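Local coordinates for protein probable glutathione S-transferase (Bordetella bronchiseptica RB50, PDB 3H1N) that probably catalyses the conjugation of reduced glutathione to electrophilic substrates, as other members of the glutathione S-transferase family do, at residues Y22-R33 with A73-G81; E35-G44 with W181-V191. All coordinates share one frame; numbering follows the deposited sequence. Where two conformers were deposited one is given.

Interaction 1 (Y22-R33 with A73-G81); sequences YDLWYWDGIPGR and APPYLVADG
Trp25 and Tyr76 form a hydrogen-bonded pair between the antiparallel strands 22-25 and 76-79, and their side chains lie side by side on one face of the sheet. The indole's five-membered ring and the phenol ring are near parallel, with planes 13° apart, but are slid so far that they barely overlap. Over one face of the phenol ring lies Trp25 CB, 3.4 Å from the centroid of the Tyr76 ring in a CH-pi contact. Tyr76 reaches this place because its CG sits between backbone N and carbonyl carbon (chi1 61°), which carries the ring across toward strand 22-25 and over Trp25 CB. Its hydroxyl passes over the indole face and is bonded to Asp62.

The backbones are stitched by paired N-H...O bonds at Asp23-Val78 and Trp25-Tyr76; Trp25 N to Tyr76 O, at 2.8 Å, is nearly straight. On the other side of the sheet Leu24 CB meets Leu77 CD1. At the end of the pairing Ala79 CB lies over one face of the Tyr22 ring, 3.6 Å from its centroid, while Tyr22 OH is hydrogen-bonded to His98.

Beyond Trp25 the contact passes to prolines. Pro74 CG approaches the Trp27 indole, 3.6 Å from NE1, and Pro75, preceded by a cis peptide that is a hallmark of the thioredoxin-like glutathione S-transferase domain, sets its N at the edge of the Tyr26 ring. Two waters bridge Pro74 O to Trp27 NE1 and Arg33 NH1.

These two strands are the central pair of a four-stranded mixed sheet, with 48-50 beside 22-25 and 82-85 beside 76-79. Helix 59-65 packs on the Trp25-Tyr76 side, whereas helix 87-97 touches Tyr22 and Pro75.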
loop_
_atom_site.group_PDB
_atom_site.type_symbol
_atom_site.label_atom_id
_atom_site.label_comp_id
_atom_site.label_asym_id
_atom_site.label_seq_id
_atom_site.Cartn_x
_atom_site.Cartn_y
_atom_site.Cartn_z
ATOM N N TYR B 22 11.038 -4.597 -21.017
ATOM C CA TYR B 22 10.958 -4.961 -19.604
ATOM C C TYR B 22 10.243 -6.305 -19.501
ATOM O O TYR B 22 9.421 -6.639 -20.367
ATOM C CB TYR B 22 10.139 -3.919 -18.848
ATOM C CG TYR B 22 10.739 -2.534 -18.750
ATOM C CD1 TYR B 22 9.940 -1.447 -18.402
ATOM C CD2 TYR B 22 12.098 -2.305 -18.992
ATOM C CE1 TYR B 22 10.482 -0.159 -18.264
ATOM C CE2 TYR B 22 12.647 -1.026 -18.880
ATOM C CZ TYR B 22 11.826 0.041 -18.516
ATOM O OH TYR B 22 12.364 1.301 -18.392
ATOM N N ASP B 23 10.541 -7.081 -18.464
ATOM C CA ASP B 23 9.792 -8.316 -18.224
ATOM C C ASP B 23 8.774 -8.134 -17.092
ATOM O O ASP B 23 9.150 -7.945 -15.921
ATOM C CB ASP B 23 10.725 -9.489 -17.891
ATOM C CG ASP B 23 11.538 -9.964 -19.081
ATOM O OD1 ASP B 23 11.070 -9.905 -20.236
ATOM O OD2 ASP B 23 12.667 -10.429 -18.848
ATOM N N LEU B 24 7.497 -8.199 -17.447
ATOM C CA LEU B 24 6.414 -8.168 -16.459
ATOM C C LEU B 24 6.063 -9.592 -16.073
ATOM O O LEU B 24 5.785 -10.418 -16.945
ATOM C CB LEU B 24 5.171 -7.463 -17.015
ATOM C CG LEU B 24 3.914 -7.451 -16.130
ATOM C CD1 LEU B 24 4.202 -6.754 -14.787
ATOM C CD2 LEU B 24 2.707 -6.815 -16.866
ATOM N N TRP B 25 6.102 -9.874 -14.770
ATOM C CA TRP B 25 5.729 -11.184 -14.252
ATOM C C TRP B 25 4.462 -11.060 -13.393
ATOM O O TRP B 25 4.496 -10.480 -12.296
ATOM C CB TRP B 25 6.866 -11.779 -13.416
ATOM C CG TRP B 25 8.042 -12.237 -14.226
ATOM C CD1 TRP B 25 9.169 -11.523 -14.507
ATOM C CD2 TRP B 25 8.196 -13.509 -14.880
ATOM N NE1 TRP B 25 10.027 -12.278 -15.278
ATOM C CE2 TRP B 25 9.455 -13.500 -15.521
ATOM C CE3 TRP B 25 7.390 -14.652 -14.984
ATOM C CZ2 TRP B 25 9.934 -14.592 -16.258
ATOM C CZ3 TRP B 25 7.870 -15.749 -15.711
ATOM C CH2 TRP B 25 9.133 -15.708 -16.330
ATOM N N TYR B 26 3.348 -11.573 -13.918
ATOM C CA TYR B 26 2.084 -11.623 -13.176
ATOM C C TYR B 26 1.229 -12.808 -13.622
ATOM O O TYR B 26 1.302 -13.219 -14.787
ATOM C CB TYR B 26 1.278 -10.307 -13.302
ATOM C CG TYR B 26 0.099 -10.310 -12.358
ATOM C CD1 TYR B 26 0.306 -10.242 -10.980
ATOM C CD2 TYR B 26 -1.213 -10.456 -12.827
ATOM C CE1 TYR B 26 -0.757 -10.298 -10.080
ATOM C CE2 TYR B 26 -2.295 -10.512 -11.924
ATOM C CZ TYR B 26 -2.048 -10.433 -10.555
ATOM O OH TYR B 26 -3.072 -10.472 -9.636
ATOM N N TRP B 27 0.414 -13.330 -12.696
ATOM C CA TRP B 27 -0.507 -14.453 -12.964
ATOM C C TRP B 27 -1.261 -14.282 -14.279
ATOM O O TRP B 27 -1.740 -13.190 -14.584
ATOM C CB TRP B 27 -1.525 -14.614 -11.821
ATOM C CG TRP B 27 -0.874 -14.748 -10.469
ATOM C CD1 TRP B 27 -0.858 -13.821 -9.472
ATOM C CD2 TRP B 27 -0.138 -15.877 -9.990
ATOM N NE1 TRP B 27 -0.138 -14.305 -8.387
ATOM C CE2 TRP B 27 0.309 -15.565 -8.686
ATOM C CE3 TRP B 27 0.189 -17.125 -10.537
ATOM C CZ2 TRP B 27 1.069 -16.457 -7.923
ATOM C CZ3 TRP B 27 0.944 -18.013 -9.773
ATOM C CH2 TRP B 27 1.374 -17.667 -8.478
ATOM N N ASP B 28 -1.357 -15.359 -15.048
ATOM C CA ASP B 28 -2.205 -15.400 -16.240
ATOM C C ASP B 28 -3.638 -15.664 -15.773
ATOM O O ASP B 28 -3.844 -16.079 -14.635
ATOM C CB ASP B 28 -1.727 -16.521 -17.176
ATOM C CG ASP B 28 -2.281 -16.403 -18.607
ATOM O OD1 ASP B 28 -3.042 -15.464 -18.921
ATOM O OD2 ASP B 28 -1.944 -17.270 -19.436
ATOM N N GLY B 29 -4.620 -15.422 -16.640
ATOM C CA GLY B 29 -6.005 -15.826 -16.362
ATOM C C GLY B 29 -6.966 -14.749 -15.877
ATOM O O GLY B 29 -8.146 -14.785 -16.213
ATOM N N ILE B 30 -6.457 -13.812 -15.077
ATOM C CA ILE B 30 -7.233 -12.713 -14.496
ATOM C C ILE B 30 -6.488 -11.392 -14.782
ATOM O O ILE B 30 -5.256 -11.412 -14.925
ATOM C CB ILE B 30 -7.388 -12.902 -12.948
ATOM C CG1 ILE B 30 -6.010 -12.981 -12.271
ATOM C CG2 ILE B 30 -8.223 -14.144 -12.646
ATOM C CD1 ILE B 30 -5.982 -12.768 -10.739
ATOM N N PRO B 31 -7.216 -10.246 -14.866
ATOM C CA PRO B 31 -6.487 -8.979 -15.000
ATOM C C PRO B 31 -5.689 -8.718 -13.718
ATOM O O PRO B 31 -4.503 -8.386 -13.788
ATOM C CB PRO B 31 -7.593 -7.941 -15.199
ATOM C CG PRO B 31 -8.774 -8.727 -15.726
ATOM C CD PRO B 31 -8.673 -10.063 -15.039
ATOM N N GLY B 32 -6.336 -8.901 -12.569
ATOM C CA GLY B 32 -5.655 -8.817 -11.252
ATOM C C GLY B 32 -4.850 -7.548 -10.991
ATOM O O GLY B 32 -5.138 -6.491 -11.546
ATOM N N ARG B 33 -3.839 -7.647 -10.126
ATOM C CA ARG B 33 -2.966 -6.515 -9.803
ATOM C C ARG B 33 -2.079 -6.120 -10.984
ATOM O O ARG B 33 -1.663 -4.955 -11.111
ATOM C CB ARG B 33 -2.081 -6.857 -8.594
ATOM C CG ARG B 33 -2.842 -7.379 -7.386
ATOM C CD ARG B 33 -1.923 -7.636 -6.195
ATOM N NE ARG B 33 -2.669 -8.023 -4.995
ATOM C CZ ARG B 33 -2.119 -8.607 -3.928
ATOM N NH1 ARG B 33 -0.826 -8.890 -3.920
ATOM N NH2 ARG B 33 -2.862 -8.924 -2.871
ATOM N N ALA B 73 5.517 -11.128 -3.689
ATOM C CA ALA B 73 4.479 -11.746 -4.512
ATOM C C ALA B 73 4.427 -11.007 -5.827
ATOM O O ALA B 73 4.943 -9.896 -5.926
ATOM C CB ALA B 73 3.123 -11.654 -3.817
ATOM N N PRO B 74 3.796 -11.617 -6.847
ATOM C CA PRO B 74 3.520 -10.924 -8.105
ATOM C C PRO B 74 2.521 -9.792 -7.877
ATOM O O PRO B 74 1.706 -9.877 -6.962
ATOM C CB PRO B 74 2.880 -12.012 -8.973
ATOM C CG PRO B 74 3.352 -13.294 -8.417
ATOM C CD PRO B 74 3.419 -13.046 -6.923
ATOM N N PRO B 75 2.552 -8.743 -8.720
ATOM C CA PRO B 75 3.426 -8.573 -9.888
ATOM C C PRO B 75 4.827 -8.083 -9.544
ATOM O O PRO B 75 5.037 -7.450 -8.507
ATOM C CB PRO B 75 2.709 -7.504 -10.700
ATOM C CG PRO B 75 2.023 -6.639 -9.637
ATOM C CD PRO B 75 1.580 -7.636 -8.585
ATOM N N TYR B 76 5.775 -8.404 -10.418
ATOM C CA TYR B 76 7.094 -7.791 -10.384
ATOM C C TYR B 76 7.575 -7.501 -11.809
ATOM O O TYR B 76 7.094 -8.092 -12.796
ATOM C CB TYR B 76 8.106 -8.598 -9.540
ATOM C CG TYR B 76 8.364 -10.008 -10.034
ATOM C CD1 TYR B 76 7.517 -11.060 -9.673
ATOM C CD2 TYR B 76 9.461 -10.290 -10.841
ATOM C CE1 TYR B 76 7.751 -12.375 -10.126
ATOM C CE2 TYR B 76 9.712 -11.590 -11.302
ATOM C CZ TYR B 76 8.846 -12.630 -10.941
ATOM O OH TYR B 76 9.073 -13.906 -11.407
ATOM N N LEU B 77 8.433 -6.519 -11.915
ATOM C CA LEU B 77 8.952 -6.014 -13.152
ATOM C C LEU B 77 10.463 -6.092 -13.125
ATOM O O LEU B 77 11.094 -5.590 -12.260
ATOM C CB LEU B 77 8.513 -4.568 -13.373
ATOM C CG LEU B 77 8.748 -3.971 -14.751
ATOM C CD1 LEU B 77 7.773 -4.441 -15.711
ATOM C CD2 LEU B 77 8.863 -2.528 -14.771
ATOM N N VAL B 78 11.003 -6.766 -14.096
ATOM C CA VAL B 78 12.448 -6.826 -14.278
ATOM C C VAL B 78 12.813 -5.822 -15.375
ATOM O O VAL B 78 12.438 -5.985 -16.540
ATOM C CB VAL B 78 12.934 -8.254 -14.614
ATOM C CG1 VAL B 78 14.456 -8.333 -14.518
ATOM C CG2 VAL B 78 12.303 -9.269 -13.637
ATOM N N ALA B 79 13.508 -4.765 -14.963
ATOM C CA ALA B 79 13.746 -3.585 -15.799
ATOM C C ALA B 79 15.089 -3.006 -15.424
ATOM O O ALA B 79 15.350 -2.783 -14.240
ATOM C CB ALA B 79 12.664 -2.538 -15.551
ATOM N N ASP B 80 15.942 -2.774 -16.421
ATOM C CA ASP B 80 17.153 -1.977 -16.218
ATOM C C ASP B 80 17.984 -2.503 -15.041
ATOM O O ASP B 80 18.488 -1.721 -14.218
ATOM C CB ASP B 80 16.758 -0.505 -15.989
ATOM C CG ASP B 80 16.139 0.144 -17.224
ATOM O OD1 ASP B 80 15.221 0.987 -17.076
ATOM O OD2 ASP B 80 16.572 -0.190 -18.346
ATOM N N GLY B 81 18.093 -3.828 -14.943
ATOM C CA GLY B 81 18.922 -4.462 -13.925
ATOM C C GLY B 81 18.266 -4.630 -12.564
ATOM O O GLY B 81 18.857 -5.192 -11.655
HETATM O O HOH W 1 -0.058 -11.845 -6.400
HETATM O O HOH W 2 1.381 -7.946 -4.985
#

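Interaction 2 (E35-G44 with W181-V191); sequences EFVRLALEAG and WSYADLSLYHV
Phe36 and His190 meet edge to face where helix 35-43 crosses helix 183-191 at 129°, with the axes 9.3 Å apart. The imidazole stands at 89° to the phenyl plane and directs its edge at the phenyl face, His190 CD2 coming within 3.8 Å of Phe36 CZ. His190 gets there by holding CG anti to its backbone N (chi1 -175°), which swings the ring across to the first helix.

One face of the same imidazole is taken by Glu35, whose CG lies 3.7 Å from the ring centroid. The Glu35 chain bends at chi2, and its carboxylate turns away to Arg38: NE and NH1 both grip OE1 in a side-on salt bridge, while OE2 is bonded to Tyr229. Leu39 supplies the third large share of the contact. Leu39 CD1 presses on His190 CB at 3.6 Å, and the Leu39 carbonyl O lies against Leu186 CD1. Leu186 CD1 also reaches Ala40 CA and, at 3.8 Å, Ala43 CB.

At the other end the small Ala43 leaves room for the indole of Trp181, whose CZ2 comes to 3.7 Å of Ala43 CB. Near Phe36, Ser187 OG lies at the edge of the ring and is bonded to Tyr183 O and Gln115, and a water links Phe36 O with Tyr183 O.

Direct contact between these helices therefore rests on aromatic and aliphatic packing, while the Glu35 carboxylate and the Ser187 hydroxyl find their partners within their own helix or in third parties. Such largely apolar chemistry suits a buried interface between the N-terminal thioredoxin-like domain and the helical C-terminal domain.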
loop_
_atom_site.group_PDB
_atom_site.type_symbol
_atom_site.label_atom_id
_atom_site.label_comp_id
_atom_site.label_asym_id
_atom_site.label_seq_id
_atom_site.Cartn_x
_atom_site.Cartn_y
_atom_site.Cartn_z
ATOM N N GLU B 35 -2.799 -5.822 -14.018
ATOM C CA GLU B 35 -3.495 -4.919 -14.924
ATOM C C GLU B 35 -3.144 -3.448 -14.727
ATOM O O GLU B 35 -3.085 -2.707 -15.703
ATOM C CB GLU B 35 -5.010 -5.129 -14.855
ATOM C CG GLU B 35 -5.779 -4.572 -16.049
ATOM C CD GLU B 35 -5.395 -5.215 -17.383
ATOM O OE1 GLU B 35 -4.772 -6.302 -17.410
ATOM O OE2 GLU B 35 -5.720 -4.618 -18.420
ATOM N N PHE B 36 -2.888 -3.024 -13.488
ATOM C CA PHE B 36 -2.502 -1.629 -13.250
ATOM C C PHE B 36 -1.167 -1.309 -13.937
ATOM O O PHE B 36 -0.990 -0.239 -14.537
ATOM C CB PHE B 36 -2.438 -1.316 -11.755
ATOM C CG PHE B 36 -3.773 -1.402 -11.055
ATOM C CD1 PHE B 36 -4.667 -0.325 -11.086
ATOM C CD2 PHE B 36 -4.130 -2.554 -10.350
ATOM C CE1 PHE B 36 -5.895 -0.401 -10.426
ATOM C CE2 PHE B 36 -5.369 -2.643 -9.693
ATOM C CZ PHE B 36 -6.252 -1.565 -9.736
ATOM N N VAL B 37 -0.250 -2.265 -13.897
ATOM C CA VAL B 37 1.058 -2.096 -14.530
ATOM C C VAL B 37 0.929 -2.158 -16.054
ATOM O O VAL B 37 1.498 -1.315 -16.773
ATOM C CB VAL B 37 2.081 -3.130 -13.997
ATOM C CG1 VAL B 37 3.434 -2.973 -14.700
ATOM C CG2 VAL B 37 2.243 -2.977 -12.504
ATOM N N ARG B 38 0.149 -3.131 -16.527
ATOM C CA ARG B 38 -0.041 -3.389 -17.949
ATOM C C ARG B 38 -0.663 -2.174 -18.645
ATOM O O ARG B 38 -0.254 -1.820 -19.754
ATOM C CB ARG B 38 -0.936 -4.631 -18.125
ATOM C CG ARG B 38 -0.888 -5.311 -19.476
ATOM C CD ARG B 38 -1.089 -6.837 -19.357
ATOM N NE ARG B 38 -2.067 -7.142 -18.329
ATOM C CZ ARG B 38 -1.877 -7.969 -17.302
ATOM N NH1 ARG B 38 -2.849 -8.125 -16.418
ATOM N NH2 ARG B 38 -0.759 -8.670 -17.182
ATOM N N LEU B 39 -1.645 -1.534 -18.000
ATOM C CA LEU B 39 -2.247 -0.316 -18.570
ATOM C C LEU B 39 -1.220 0.804 -18.773
ATOM O O LEU B 39 -1.187 1.441 -19.809
ATOM C CB LEU B 39 -3.425 0.184 -17.715
ATOM C CG LEU B 39 -4.727 -0.617 -17.824
ATOM C CD1 LEU B 39 -5.658 -0.258 -16.681
ATOM C CD2 LEU B 39 -5.414 -0.393 -19.174
ATOM N N ALA B 40 -0.373 1.031 -17.776
ATOM C CA ALA B 40 0.649 2.066 -17.879
ATOM C C ALA B 40 1.681 1.791 -18.973
ATOM O O ALA B 40 2.070 2.709 -19.700
ATOM C CB ALA B 40 1.336 2.254 -16.524
ATOM N N LEU B 41 2.134 0.538 -19.083
ATOM C CA LEU B 41 3.147 0.165 -20.077
ATOM C C LEU B 41 2.546 0.285 -21.461
ATOM O O LEU B 41 3.195 0.773 -22.395
ATOM C CB LEU B 41 3.643 -1.270 -19.868
ATOM C CG LEU B 41 4.404 -1.570 -18.573
ATOM C CD1 LEU B 41 4.488 -3.093 -18.354
ATOM C CD2 LEU B 41 5.792 -0.908 -18.617
ATOM N N GLU B 42 1.295 -0.152 -21.580
ATOM C CA GLU B 42 0.587 -0.089 -22.867
ATOM C C GLU B 42 0.335 1.357 -23.323
ATOM O O GLU B 42 0.667 1.730 -24.459
ATOM C CB GLU B 42 -0.724 -0.885 -22.792
ATOM C CG GLU B 42 -0.550 -2.422 -22.684
ATOM C CD GLU B 42 -0.353 -3.134 -24.028
ATOM O OE1 GLU B 42 -0.041 -4.347 -24.026
ATOM O OE2 GLU B 42 -0.502 -2.500 -25.080
ATOM N N ALA B 43 -0.258 2.164 -22.448
ATOM C CA ALA B 43 -0.585 3.558 -22.771
ATOM C C ALA B 43 0.672 4.419 -22.942
ATOM O O ALA B 43 0.719 5.280 -23.815
ATOM C CB ALA B 43 -1.523 4.157 -21.728
ATOM N N GLY B 44 1.697 4.147 -22.139
ATOM C CA GLY B 44 2.977 4.842 -22.260
ATOM C C GLY B 44 3.865 4.348 -23.396
ATOM O O GLY B 44 4.930 4.911 -23.631
ATOM N N TRP B 181 -2.689 12.813 -18.648
ATOM C CA TRP B 181 -2.914 11.667 -17.750
ATOM C C TRP B 181 -1.621 11.236 -17.066
ATOM O O TRP B 181 -0.538 11.374 -17.637
ATOM C CB TRP B 181 -3.574 10.461 -18.451
ATOM C CG TRP B 181 -2.793 9.841 -19.614
ATOM C CD1 TRP B 181 -2.974 10.099 -20.946
ATOM C CD2 TRP B 181 -1.744 8.857 -19.538
ATOM N NE1 TRP B 181 -2.099 9.345 -21.700
ATOM C CE2 TRP B 181 -1.334 8.577 -20.863
ATOM C CE3 TRP B 181 -1.108 8.191 -18.478
ATOM C CZ2 TRP B 181 -0.307 7.658 -21.161
ATOM C CZ3 TRP B 181 -0.091 7.275 -18.772
ATOM C CH2 TRP B 181 0.299 7.018 -20.100
ATOM N N SER B 182 -1.768 10.746 -15.836
ATOM C CA SER B 182 -0.697 10.109 -15.076
ATOM C C SER B 182 -1.089 8.645 -14.872
ATOM O O SER B 182 -2.220 8.256 -15.183
ATOM C CB SER B 182 -0.533 10.785 -13.713
ATOM O OG SER B 182 -1.608 10.421 -12.853
ATOM N N TYR B 183 -0.185 7.822 -14.331
ATOM C CA TYR B 183 -0.558 6.424 -14.123
ATOM C C TYR B 183 -1.706 6.236 -13.117
ATOM O O TYR B 183 -2.455 5.268 -13.221
ATOM C CB TYR B 183 0.644 5.562 -13.774
ATOM C CG TYR B 183 1.332 5.887 -12.476
ATOM C CD1 TYR B 183 0.795 5.475 -11.254
ATOM C CD2 TYR B 183 2.566 6.536 -12.467
ATOM C CE1 TYR B 183 1.457 5.739 -10.047
ATOM C CE2 TYR B 183 3.238 6.796 -11.269
ATOM C CZ TYR B 183 2.674 6.403 -10.064
ATOM O OH TYR B 183 3.341 6.642 -8.865
ATOM N N ALA B 184 -1.841 7.163 -12.162
ATOM C CA ALA B 184 -2.955 7.135 -11.213
ATOM C C ALA B 184 -4.316 7.347 -11.911
ATOM O O ALA B 184 -5.330 6.764 -11.497
ATOM C CB ALA B 184 -2.745 8.154 -10.109
ATOM N N ASP B 185 -4.334 8.160 -12.964
ATOM C CA ASP B 185 -5.548 8.310 -13.777
ATOM C C ASP B 185 -5.950 6.995 -14.447
ATOM O O ASP B 185 -7.147 6.654 -14.489
ATOM C CB ASP B 185 -5.406 9.424 -14.826
ATOM C CG ASP B 185 -5.132 10.775 -14.208
ATOM O OD1 ASP B 185 -6.077 11.415 -13.709
ATOM O OD2 ASP B 185 -3.962 11.211 -14.241
ATOM N N LEU B 186 -4.963 6.259 -14.977
ATOM C CA LEU B 186 -5.248 4.948 -15.588
ATOM C C LEU B 186 -5.743 3.946 -14.551
ATOM O O LEU B 186 -6.689 3.196 -14.788
ATOM C CB LEU B 186 -4.017 4.385 -16.297
ATOM C CG LEU B 186 -3.324 5.250 -17.344
ATOM C CD1 LEU B 186 -2.195 4.435 -17.973
ATOM C CD2 LEU B 186 -4.308 5.756 -18.428
ATOM N N SER B 187 -5.105 3.954 -13.392
ATOM C CA SER B 187 -5.500 3.082 -12.296
ATOM C C SER B 187 -6.922 3.394 -11.828
ATOM O O SER B 187 -7.686 2.482 -11.484
ATOM C CB SER B 187 -4.509 3.244 -11.142
ATOM O OG SER B 187 -3.218 2.782 -11.542
ATOM N N LEU B 188 -7.274 4.679 -11.824
ATOM C CA LEU B 188 -8.584 5.107 -11.334
ATOM C C LEU B 188 -9.657 4.621 -12.301
ATOM O O LEU B 188 -10.714 4.097 -11.888
ATOM C CB LEU B 188 -8.642 6.635 -11.142
ATOM C CG LEU B 188 -9.943 7.243 -10.555
ATOM C CD1 LEU B 188 -10.359 6.576 -9.221
ATOM C CD2 LEU B 188 -9.816 8.755 -10.382
ATOM N N TYR B 189 -9.371 4.755 -13.590
ATOM C CA TYR B 189 -10.254 4.195 -14.607
ATOM C C TYR B 189 -10.451 2.692 -14.351
ATOM O O TYR B 189 -11.587 2.187 -14.384
ATOM C CB TYR B 189 -9.716 4.462 -16.035
ATOM C CG TYR B 189 -10.027 3.352 -17.017
ATOM C CD1 TYR B 189 -11.196 3.365 -17.786
ATOM C CD2 TYR B 189 -9.148 2.280 -17.176
ATOM C CE1 TYR B 189 -11.478 2.333 -18.653
ATOM C CE2 TYR B 189 -9.429 1.249 -18.025
ATOM C CZ TYR B 189 -10.578 1.277 -18.762
ATOM O OH TYR B 189 -10.829 0.235 -19.611
ATOM N N HIS B 190 -9.353 1.984 -14.065
ATOM C CA HIS B 190 -9.444 0.538 -13.924
ATOM C C HIS B 190 -10.231 0.097 -12.690
ATOM O O HIS B 190 -11.025 -0.846 -12.769
ATOM C CB HIS B 190 -8.074 -0.164 -13.970
ATOM C CG HIS B 190 -8.186 -1.661 -13.938
ATOM N ND1 HIS B 190 -8.724 -2.384 -14.981
ATOM C CD2 HIS B 190 -7.891 -2.560 -12.969
ATOM C CE1 HIS B 190 -8.727 -3.669 -14.669
ATOM N NE2 HIS B 190 -8.219 -3.802 -13.453
ATOM N N VAL B 191 -10.014 0.759 -11.558
ATOM C CA VAL B 191 -10.765 0.416 -10.353
ATOM C C VAL B 191 -12.286 0.675 -10.549
ATOM O O VAL B 191 -13.130 -0.096 -10.058
ATOM C CB VAL B 191 -10.148 1.064 -9.065
ATOM C CG1 VAL B 191 -10.498 2.567 -8.941
ATOM C CG2 VAL B 191 -10.583 0.289 -7.835
HETATM O O HOH W 3 -1.549 2.630 -14.394
#

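Both contacts are largely buried, yet they differ in what joins their halves. Interaction 1 is built within the thioredoxin-like domain, where main-chain bonds set the register and the exposed turns at its ends reach solvent. Interaction 2 lies nearer the centre of the chain and brings that domain against the C-terminal helices mainly through side-chain packing, with one water bridging main-chain carbonyls. Their first segments follow one another in sequence, strand 22-25 leading into helix 34-43, and they touch directly: Leu24 CD1 packs on Val37 CG1 at 3.9 Å, and Tyr22 lies against Leu41. The helix thus has one flank on the sheet and another on helix 183-198.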